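Local atomic coordinates of CRISPR-associated protein, Cse1 family (PDB entry 4H3T), a protein that probably serves as the large Cse1 subunit of a type I-E CRISPR Cascade complex, which recognises invading DNA under the guidance of CRISPR RNA. Residues Leu18-Arg23 with His40-Phe45; Ser31-Phe36 with Phe86-Ile91; Arg79-Asp84 with Leu210-Leu215. The protein carries 1 engineered substitution. All coordinates share one frame; numbering follows the deposited sequence.

Contact 1 of 3, residues Leu18-Arg23 with His40-Phe45; sequences LPVRFR and HTIVGF
A classic beta bulge interrupts the antiparallel pairing of strands 18-22 and 42-45, in a three-stranded sheet with 18-22 as its middle strand. Val43 and Gly44 both sit opposite Arg21. Arg21 N donates to Gly44 O at 2.9 Å, nearly along the C=O axis, and Arg21 O accepts from Val43 N at 2.8 Å. At the bulge Val43 points toward the 18-23 segment, and its CG2 rests 3.7 Å from Arg23 CA. Phe22 and Ile42 lie side by side and point the same way. Ring atom CE1 of Phe22 meets CG1 of Ile42 at 3.6 Å. Thr41 OG1 lies at the edge of the same ring, in its plane, and is hydrogen-bonded to Leu38 O. Val20 instead crosses Ile42 at about a right angle, its CB 3.8 Å from Ile42 CG2. Helix 32-37 packs on Val20 and Phe45. Beyond the strand, Arg23 N donates to Thr41 O. The Arg23 side chain bends at chi3 (83°), and its guanidinium turns toward the carbonyl of His40. There NH1 of Arg23 donates to His40 O at 2.9 Å, close to the guanidinium plane and nearly along the C=O axis.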
loop_
_atom_site.group_PDB
_atom_site.type_symbol
_atom_site.label_atom_id
_atom_site.label_comp_id
_atom_site.label_asym_id
_atom_site.label_seq_id
_atom_site.Cartn_x
_atom_site.Cartn_y
_atom_site.Cartn_z
ATOM N N LEU A 18 -3.835 -18.806 -6.204
ATOM C CA LEU A 18 -2.942 -17.733 -5.738
ATOM C C LEU A 18 -1.798 -17.573 -6.729
ATOM O O LEU A 18 -0.974 -18.463 -6.850
ATOM C CB LEU A 18 -2.423 -18.074 -4.332
ATOM C CG LEU A 18 -3.531 -18.207 -3.295
ATOM C CD1 LEU A 18 -3.037 -18.876 -2.096
ATOM C CD2 LEU A 18 -4.115 -16.863 -2.917
ATOM N N PRO A 19 -1.783 -16.484 -7.518
ATOM C CA PRO A 19 -0.743 -16.352 -8.556
ATOM C C PRO A 19 0.596 -15.959 -7.945
ATOM O O PRO A 19 0.700 -14.986 -7.191
ATOM C CB PRO A 19 -1.293 -15.270 -9.493
ATOM C CG PRO A 19 -2.357 -14.623 -8.774
ATOM C CD PRO A 19 -2.687 -15.328 -7.523
ATOM N N VAL A 20 1.606 -16.713 -8.277
ATOM C CA VAL A 20 2.944 -16.488 -7.747
ATOM C C VAL A 20 3.959 -16.580 -8.856
ATOM O O VAL A 20 3.695 -17.125 -9.920
ATOM C CB VAL A 20 3.303 -17.465 -6.598
ATOM C CG1 VAL A 20 2.363 -17.293 -5.428
ATOM C CG2 VAL A 20 3.305 -18.905 -7.083
ATOM N N ARG A 21 5.142 -16.073 -8.567
ATOM C CA ARG A 21 6.310 -16.194 -9.426
ATOM C C ARG A 21 7.346 -17.054 -8.688
ATOM O O ARG A 21 7.670 -16.773 -7.539
ATOM C CB ARG A 21 6.869 -14.817 -9.746
ATOM C CG ARG A 21 8.170 -14.850 -10.558
ATOM C CD ARG A 21 8.693 -13.421 -10.637
ATOM N NE ARG A 21 8.078 -12.662 -11.722
ATOM C CZ ARG A 21 8.414 -12.757 -13.011
ATOM N NH1 ARG A 21 9.350 -13.619 -13.404
ATOM N NH2 ARG A 21 7.804 -12.003 -13.917
ATOM N N PHE A 22 7.801 -18.123 -9.318
ATOM C CA PHE A 22 8.744 -19.062 -8.735
ATOM C C PHE A 22 10.171 -18.568 -8.969
ATOM O O PHE A 22 10.392 -17.792 -9.896
ATOM C CB PHE A 22 8.537 -20.460 -9.317
ATOM C CG PHE A 22 7.368 -21.189 -8.701
ATOM C CD1 PHE A 22 7.540 -21.964 -7.566
ATOM C CD2 PHE A 22 6.088 -21.090 -9.253
ATOM C CE1 PHE A 22 6.462 -22.606 -6.975
ATOM C CE2 PHE A 22 5.033 -21.820 -8.725
ATOM C CZ PHE A 22 5.233 -22.614 -7.616
ATOM N N ARG A 23 11.124 -18.983 -8.114
ATOM C CA ARG A 23 12.546 -18.604 -8.242
ATOM C C ARG A 23 13.147 -19.109 -9.578
ATOM O O ARG A 23 14.009 -18.446 -10.128
ATOM C CB ARG A 23 13.367 -19.128 -7.055
ATOM C CG ARG A 23 13.076 -18.377 -5.784
ATOM C CD ARG A 23 13.610 -19.111 -4.569
ATOM N NE ARG A 23 15.026 -18.833 -4.359
ATOM C CZ ARG A 23 15.798 -19.430 -3.455
ATOM N NH1 ARG A 23 15.289 -20.353 -2.635
ATOM N NH2 ARG A 23 17.085 -19.108 -3.356
ATOM N N HIS A 40 9.552 -21.195 0.291
ATOM C CA HIS A 40 10.996 -20.984 0.119
ATOM C C HIS A 40 11.451 -21.076 -1.366
ATOM O O HIS A 40 12.599 -20.769 -1.664
ATOM C CB HIS A 40 11.768 -21.992 0.966
ATOM C CG HIS A 40 11.495 -23.414 0.587
ATOM N ND1 HIS A 40 10.224 -23.962 0.699
ATOM C CD2 HIS A 40 12.321 -24.333 0.035
ATOM C CE1 HIS A 40 10.336 -25.210 0.252
ATOM N NE2 HIS A 40 11.581 -25.481 -0.133
ATOM N N THR A 41 10.575 -21.537 -2.277
ATOM C CA THR A 41 10.886 -21.697 -3.723
ATOM C C THR A 41 10.208 -20.579 -4.539
ATOM O O THR A 41 10.387 -20.493 -5.754
ATOM C CB THR A 41 10.415 -23.086 -4.250
ATOM O OG1 THR A 41 8.995 -23.093 -4.416
ATOM C CG2 THR A 41 10.851 -24.243 -3.381
ATOM N N ILE A 42 9.398 -19.751 -3.869
ATOM C CA ILE A 42 8.617 -18.672 -4.499
ATOM C C ILE A 42 9.255 -17.355 -4.251
ATOM O O ILE A 42 9.680 -17.088 -3.131
ATOM C CB ILE A 42 7.161 -18.739 -3.925
ATOM C CG1 ILE A 42 6.496 -20.087 -4.364
ATOM C CG2 ILE A 42 6.334 -17.548 -4.318
ATOM C CD1 ILE A 42 5.153 -20.422 -3.623
ATOM N N VAL A 43 9.332 -16.520 -5.293
ATOM C CA VAL A 43 9.821 -15.139 -5.206
ATOM C C VAL A 43 8.799 -14.316 -4.448
ATOM O O VAL A 43 9.112 -13.629 -3.467
ATOM C CB VAL A 43 10.116 -14.516 -6.610
ATOM C CG1 VAL A 43 10.495 -13.012 -6.520
ATOM C CG2 VAL A 43 11.244 -15.274 -7.291
ATOM N N GLY A 44 7.573 -14.411 -4.902
ATOM C CA GLY A 44 6.465 -13.683 -4.314
ATOM C C GLY A 44 5.205 -13.782 -5.116
ATOM O O GLY A 44 5.122 -14.547 -6.076
ATOM N N PHE A 45 4.205 -13.018 -4.673
ATOM C CA PHE A 45 2.925 -12.889 -5.338
ATOM C C PHE A 45 3.116 -12.329 -6.714
ATOM O O PHE A 45 4.020 -11.586 -6.912
ATOM C CB PHE A 45 1.972 -11.987 -4.549
ATOM C CG PHE A 45 1.377 -12.660 -3.343
ATOM C CD1 PHE A 45 0.462 -13.696 -3.487
ATOM C CD2 PHE A 45 1.716 -12.251 -2.058
ATOM C CE1 PHE A 45 -0.070 -14.333 -2.361
ATOM C CE2 PHE A 45 1.217 -12.916 -0.944
ATOM C CZ PHE A 45 0.320 -13.921 -1.093
#

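Contact 2 of 3, residues Ser31-Phe36 with Phe86-Ile91; sequences SLRDIF and FSEDAI
Two helix starts meet here, each capped by a serine. Ser31 OG accepts from Asp34 N, and Ser87 OG accepts from Ala90 N. The tight part is apolar. Ile91 points toward helix 32-37, with CG1 anti to its carbonyl carbon (chi1 -63°), which sends CD1 onto Phe36 CB at 3.5 Å. The other branch, CG2, reaches Arg33 CG at 3.9 Å, so the isoleucine spans one turn of the partner helix. An alanine here would remove both branches and would probably loosen the packing against Phe36 and the aliphatic part of Arg33. The Phe36 and Phe86 rings cross obliquely, with planes at 53°, and approach at Phe36 CD1 and Phe86 CD2, 4.1 Å apart. Phe36 O lies in the plane of the Phe86 ring, at its edge. A water also joins the backbones, donating to Phe36 O and accepting from Phe86 N.

The outer side is polar and looser. Arg33 NH2 forms a salt bridge with Glu88 OE2 at 2.9 Å, but the hydrogen bond within it is weak, at 125°. The guanidinium and carboxylate planes do not pair flat. Glu88 is exposed. Arg33 is held more strongly by Asp92, through NE, and its NH1 also pairs with Asp34 OD1. Helix 52-68 packs on Phe36, strand 18-22 meets Ile35, and helix 210-217 touches Phe86 through Leu214.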
loop_
_atom_site.group_PDB
_atom_site.type_symbol
_atom_site.label_atom_id
_atom_site.label_comp_id
_atom_site.label_asym_id
_atom_site.label_seq_id
_atom_site.Cartn_x
_atom_site.Cartn_y
_atom_site.Cartn_z
ATOM N N SER A 31 -2.326 -23.392 -4.533
ATOM C CA SER A 31 -3.316 -23.530 -3.451
ATOM C C SER A 31 -2.735 -22.939 -2.170
ATOM O O SER A 31 -1.532 -22.639 -2.125
ATOM C CB SER A 31 -3.593 -24.992 -3.230
ATOM O OG SER A 31 -2.366 -25.587 -2.847
ATOM N N LEU A 32 -3.549 -22.817 -1.135
ATOM C CA LEU A 32 -3.050 -22.317 0.137
ATOM C C LEU A 32 -2.073 -23.315 0.778
ATOM O O LEU A 32 -1.100 -22.893 1.351
ATOM C CB LEU A 32 -4.155 -21.995 1.130
ATOM C CG LEU A 32 -4.989 -20.806 0.835
ATOM C CD1 LEU A 32 -6.259 -20.891 1.633
ATOM C CD2 LEU A 32 -4.260 -19.529 1.156
ATOM N N ARG A 33 -2.263 -24.609 0.576
ATOM C CA ARG A 33 -1.353 -25.604 1.076
ATOM C C ARG A 33 0.017 -25.425 0.402
ATOM O O ARG A 33 1.021 -25.319 1.106
ATOM C CB ARG A 33 -1.916 -27.029 0.880
ATOM C CG ARG A 33 -1.065 -28.049 1.613
ATOM C CD ARG A 33 -0.516 -29.088 0.682
ATOM N NE ARG A 33 0.252 -30.109 1.404
ATOM C CZ ARG A 33 1.319 -30.724 0.911
ATOM N NH1 ARG A 33 1.768 -30.419 -0.303
ATOM N NH2 ARG A 33 1.967 -31.635 1.637
ATOM N N ASP A 34 0.051 -25.351 -0.930
ATOM C CA ASP A 34 1.308 -25.172 -1.671
ATOM C C ASP A 34 1.963 -23.817 -1.453
ATOM O O ASP A 34 3.174 -23.742 -1.449
ATOM C CB ASP A 34 1.105 -25.415 -3.183
ATOM C CG ASP A 34 1.145 -26.899 -3.505
ATOM O OD1 ASP A 34 1.509 -27.690 -2.603
ATOM O OD2 ASP A 34 0.784 -27.274 -4.647
ATOM N N ILE A 35 1.216 -22.778 -1.209
ATOM C CA ILE A 35 1.868 -21.486 -0.978
ATOM C C ILE A 35 2.749 -21.545 0.337
ATOM O O ILE A 35 3.794 -20.906 0.393
ATOM C CB ILE A 35 0.859 -20.298 -1.037
ATOM C CG1 ILE A 35 1.553 -19.048 -1.635
ATOM C CG2 ILE A 35 0.218 -20.035 0.278
ATOM C CD1 ILE A 35 0.775 -17.834 -1.737
ATOM N N PHE A 36 2.392 -22.380 1.304
ATOM C CA PHE A 36 3.165 -22.565 2.524
ATOM C C PHE A 36 4.255 -23.598 2.307
ATOM O O PHE A 36 5.405 -23.341 2.605
ATOM C CB PHE A 36 2.224 -22.990 3.675
ATOM C CG PHE A 36 1.602 -21.759 4.261
ATOM C CD1 PHE A 36 2.320 -20.954 5.125
ATOM C CD2 PHE A 36 0.303 -21.389 3.932
ATOM C CE1 PHE A 36 1.768 -19.813 5.639
ATOM C CE2 PHE A 36 -0.238 -20.204 4.410
ATOM C CZ PHE A 36 0.491 -19.438 5.286
ATOM N N PHE A 86 8.937 -24.283 5.711
ATOM C CA PHE A 86 7.869 -24.505 6.679
ATOM C C PHE A 86 7.577 -26.008 6.747
ATOM O O PHE A 86 7.772 -26.743 5.786
ATOM C CB PHE A 86 6.590 -23.711 6.322
ATOM C CG PHE A 86 6.699 -22.205 6.416
ATOM C CD1 PHE A 86 7.121 -21.589 7.589
ATOM C CD2 PHE A 86 6.363 -21.405 5.343
ATOM C CE1 PHE A 86 7.136 -20.184 7.691
ATOM C CE2 PHE A 86 6.344 -20.014 5.457
ATOM C CZ PHE A 86 6.745 -19.418 6.632
ATOM N N SER A 87 7.137 -26.448 7.911
ATOM C CA SER A 87 6.811 -27.839 8.178
ATOM C C SER A 87 5.563 -28.275 7.431
ATOM O O SER A 87 4.465 -27.770 7.729
ATOM C CB SER A 87 6.584 -28.023 9.677
ATOM O OG SER A 87 6.075 -29.304 9.983
ATOM N N GLU A 88 5.708 -29.273 6.506
ATOM C CA GLU A 88 4.556 -29.864 5.820
ATOM C C GLU A 88 3.550 -30.476 6.787
ATOM O O GLU A 88 2.342 -30.448 6.514
ATOM C CB GLU A 88 4.961 -30.963 4.840
ATOM C CG GLU A 88 5.577 -30.451 3.565
ATOM C CD GLU A 88 5.733 -31.521 2.506
ATOM O OE1 GLU A 88 6.810 -31.564 1.875
ATOM O OE2 GLU A 88 4.771 -32.286 2.274
ATOM N N ASP A 89 4.038 -31.050 7.893
ATOM C CA ASP A 89 3.172 -31.712 8.877
ATOM C C ASP A 89 2.309 -30.668 9.619
ATOM O O ASP A 89 1.116 -30.897 9.820
ATOM C CB ASP A 89 3.991 -32.546 9.878
ATOM C CG ASP A 89 4.674 -33.809 9.341
ATOM O OD1 ASP A 89 4.290 -34.283 8.242
ATOM O OD2 ASP A 89 5.552 -34.355 10.053
ATOM N N ALA A 90 2.887 -29.500 9.966
ATOM C CA ALA A 90 2.127 -28.433 10.632
ATOM C C ALA A 90 1.034 -27.901 9.709
ATOM O O ALA A 90 -0.104 -27.634 10.139
ATOM C CB ALA A 90 3.054 -27.301 11.034
ATOM N N ILE A 91 1.396 -27.758 8.427
ATOM C CA ILE A 91 0.516 -27.235 7.383
ATOM C C ILE A 91 -0.614 -28.200 7.155
ATOM O O ILE A 91 -1.774 -27.803 7.218
ATOM C CB ILE A 91 1.301 -26.972 6.052
ATOM C CG1 ILE A 91 2.398 -25.880 6.243
ATOM C CG2 ILE A 91 0.317 -26.537 4.933
ATOM C CD1 ILE A 91 3.470 -25.905 5.248
HETATM O O HOH W 1 8.424 -23.323 3.067
#

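Contact 3 of 3, residues Arg79-Asp84 with Leu210-Leu215; sequences RLWEAD and LRETLL
The last turn of helix 74-82 and the loop after it face the start of helix 210-217, and the closest CA pair, Trp81 and Leu215, is 6.9 Å apart. Arg211 carries the polar part. Its CG is anti to the backbone N (chi1 -179°), and the chain runs extended as far as NE, so the guanidinium reaches across to the helix end. NH2 of Arg211 donates to Leu80 O at 2.8 Å, with that oxygen close to the guanidinium plane. The donor sits above the carbonyl plane of Leu80. NH1 of Arg211 adds a weak bond to the same oxygen at 3.2 Å. NH1 also lies 3.0 Å from Ala83 O. The two faces of the guanidinium are flanked near the rim, one by Asp84 C and the opposite one by Leu215 CD1.

Leu215, Trp81 and Leu80 form the apolar part. Leu215 CB lies at the indole edge, in plane, 3.8 Å from Trp81 CE3. Glu212 O also lies at the indole edge. At the far corner of the indole, Trp81 CH2 is 4.0 Å from Glu212 CG. A different branch of Leu215, CD2, meets Leu80 CB at 3.8 Å. Trp77 also packs against Trp81, with their ring planes nearly parallel. Phe86 adds a cation-pi contact to Arg211. The buried arginine thus lends its N-H groups to a carbonyl at the helix C-terminus. The partial negative charge expected at that end would probably help to stabilise the guanidinium cation.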
loop_
_atom_site.group_PDB
_atom_site.type_symbol
_atom_site.label_atom_id
_atom_site.label_comp_id
_atom_site.label_asym_id
_atom_site.label_seq_id
_atom_site.Cartn_x
_atom_site.Cartn_y
_atom_site.Cartn_z
ATOM N N ARG A 79 14.094 -19.298 15.388
ATOM C CA ARG A 79 14.147 -20.687 14.891
ATOM C C ARG A 79 13.445 -20.818 13.523
ATOM O O ARG A 79 13.855 -21.617 12.697
ATOM C CB ARG A 79 13.545 -21.696 15.902
ATOM C CG ARG A 79 14.428 -21.919 17.158
ATOM C CD ARG A 79 13.857 -23.042 18.038
ATOM N NE ARG A 79 12.752 -22.554 18.866
ATOM C CZ ARG A 79 12.884 -21.912 20.030
ATOM N NH1 ARG A 79 14.088 -21.686 20.544
ATOM N NH2 ARG A 79 11.811 -21.494 20.686
ATOM N N LEU A 80 12.419 -20.027 13.257
ATOM C CA LEU A 80 11.778 -20.051 11.933
ATOM C C LEU A 80 12.706 -19.448 10.864
ATOM O O LEU A 80 12.875 -20.039 9.794
ATOM C CB LEU A 80 10.460 -19.279 11.970
ATOM C CG LEU A 80 9.388 -19.924 12.804
ATOM C CD1 LEU A 80 8.236 -18.980 13.037
ATOM C CD2 LEU A 80 8.821 -21.156 12.121
ATOM N N TRP A 81 13.332 -18.297 11.172
ATOM C CA TRP A 81 14.231 -17.623 10.248
ATOM C C TRP A 81 15.419 -18.530 9.890
ATOM O O TRP A 81 15.761 -18.607 8.725
ATOM C CB TRP A 81 14.721 -16.302 10.842
ATOM C CG TRP A 81 15.534 -15.497 9.880
ATOM C CD1 TRP A 81 16.898 -15.452 9.801
ATOM C CD2 TRP A 81 15.039 -14.740 8.760
ATOM N NE1 TRP A 81 17.281 -14.643 8.753
ATOM C CE2 TRP A 81 16.161 -14.225 8.076
ATOM C CE3 TRP A 81 13.755 -14.420 8.286
ATOM C CZ2 TRP A 81 16.035 -13.410 6.945
ATOM C CZ3 TRP A 81 13.636 -13.583 7.185
ATOM C CH2 TRP A 81 14.768 -13.095 6.529
ATOM N N GLU A 82 16.003 -19.236 10.882
ATOM C CA GLU A 82 17.172 -20.112 10.684
ATOM C C GLU A 82 16.807 -21.418 9.935
ATOM O O GLU A 82 17.696 -22.045 9.362
ATOM C CB GLU A 82 17.829 -20.448 12.047
ATOM C CG GLU A 82 18.418 -19.249 12.791
ATOM C CD GLU A 82 18.592 -19.385 14.303
ATOM O OE1 GLU A 82 18.437 -20.511 14.835
ATOM O OE2 GLU A 82 18.854 -18.349 14.961
ATOM N N ALA A 83 15.532 -21.846 9.955
ATOM C CA ALA A 83 15.096 -23.039 9.211
ATOM C C ALA A 83 14.962 -22.662 7.738
ATOM O O ALA A 83 14.905 -21.468 7.447
ATOM C CB ALA A 83 13.769 -23.567 9.766
ATOM N N ASP A 84 14.896 -23.626 6.803
ATOM C CA ASP A 84 14.863 -23.274 5.379
ATOM C C ASP A 84 13.489 -23.431 4.718
ATOM O O ASP A 84 13.335 -23.041 3.562
ATOM C CB ASP A 84 15.890 -24.078 4.589
ATOM C CG ASP A 84 15.512 -25.506 4.354
ATOM O OD1 ASP A 84 14.907 -26.115 5.265
ATOM O OD2 ASP A 84 15.807 -26.019 3.249
ATOM N N LEU A 210 9.046 -15.642 -0.750
ATOM C CA LEU A 210 7.798 -15.490 -0.022
ATOM C C LEU A 210 7.948 -15.924 1.408
ATOM O O LEU A 210 7.379 -15.312 2.270
ATOM C CB LEU A 210 6.674 -16.297 -0.666
ATOM C CG LEU A 210 5.286 -16.124 -0.045
ATOM C CD1 LEU A 210 4.826 -14.651 -0.048
ATOM C CD2 LEU A 210 4.303 -16.971 -0.755
ATOM N N ARG A 211 8.770 -16.927 1.681
ATOM C CA ARG A 211 8.997 -17.365 3.056
ATOM C C ARG A 211 9.655 -16.255 3.864
ATOM O O ARG A 211 9.208 -15.994 4.978
ATOM C CB ARG A 211 9.834 -18.639 3.103
ATOM C CG ARG A 211 10.055 -19.117 4.494
ATOM C CD ARG A 211 10.488 -20.565 4.515
ATOM N NE ARG A 211 10.370 -21.067 5.881
ATOM C CZ ARG A 211 11.240 -20.838 6.858
ATOM N NH1 ARG A 211 12.340 -20.127 6.630
ATOM N NH2 ARG A 211 11.008 -21.300 8.074
ATOM N N GLU A 212 10.650 -15.559 3.293
ATOM C CA GLU A 212 11.280 -14.391 3.943
ATOM C C GLU A 212 10.288 -13.278 4.177
ATOM O O GLU A 212 10.245 -12.718 5.256
ATOM C CB GLU A 212 12.404 -13.793 3.104
ATOM C CG GLU A 212 13.653 -14.607 2.983
ATOM C CD GLU A 212 14.769 -13.833 2.301
ATOM O OE1 GLU A 212 14.610 -12.610 2.047
ATOM O OE2 GLU A 212 15.805 -14.468 2.006
ATOM N N THR A 213 9.485 -12.942 3.152
ATOM C CA THR A 213 8.426 -11.928 3.253
ATOM C C THR A 213 7.459 -12.250 4.369
ATOM O O THR A 213 7.103 -11.379 5.148
ATOM C CB THR A 213 7.659 -11.835 1.922
ATOM O OG1 THR A 213 8.587 -11.405 0.927
ATOM C CG2 THR A 213 6.431 -10.925 1.983
ATOM N N LEU A 214 7.019 -13.493 4.441
ATOM C CA LEU A 214 6.095 -13.880 5.504
ATOM C C LEU A 214 6.743 -13.731 6.881
ATOM O O LEU A 214 6.154 -13.094 7.743
ATOM C CB LEU A 214 5.612 -15.295 5.312
ATOM C CG LEU A 214 4.689 -15.525 4.104
ATOM C CD1 LEU A 214 4.410 -17.039 3.975
ATOM C CD2 LEU A 214 3.375 -14.724 4.187
ATOM N N LEU A 215 7.971 -14.142 7.027
ATOM C CA LEU A 215 8.681 -13.987 8.310
ATOM C C LEU A 215 8.987 -12.519 8.672
ATOM O O LEU A 215 8.859 -12.167 9.856
ATOM C CB LEU A 215 9.943 -14.815 8.317
ATOM C CG LEU A 215 9.688 -16.367 8.270
ATOM C CD1 LEU A 215 10.972 -17.109 8.260
ATOM C CD2 LEU A 215 8.872 -16.848 9.458
#

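Overall arrangement
All three contacts lie on the same side of the chain's centre, with their own centres 13 to 14 Å apart. Contacts 1 and 2 cross along the chain, because helix 32-37 lies between the two paired strands in sequence, while its partner 86-91 comes after both. Contacts 2 and 3 also cross, since 79-84 lies between 31-36 and 86-91, and 210-215 comes after both. Contact 1 closes before contact 3 opens. Leu18 packs on Leu32 and Ile35, which ties the sheet to contact 2. Ile42 O probably accepts a hydrogen bond from Leu210 N, which ties the sheet to contact 3. Phe86 meets Leu214 between contacts 2 and 3. The distant 210-215 segment is thereby joined to the N-terminal region.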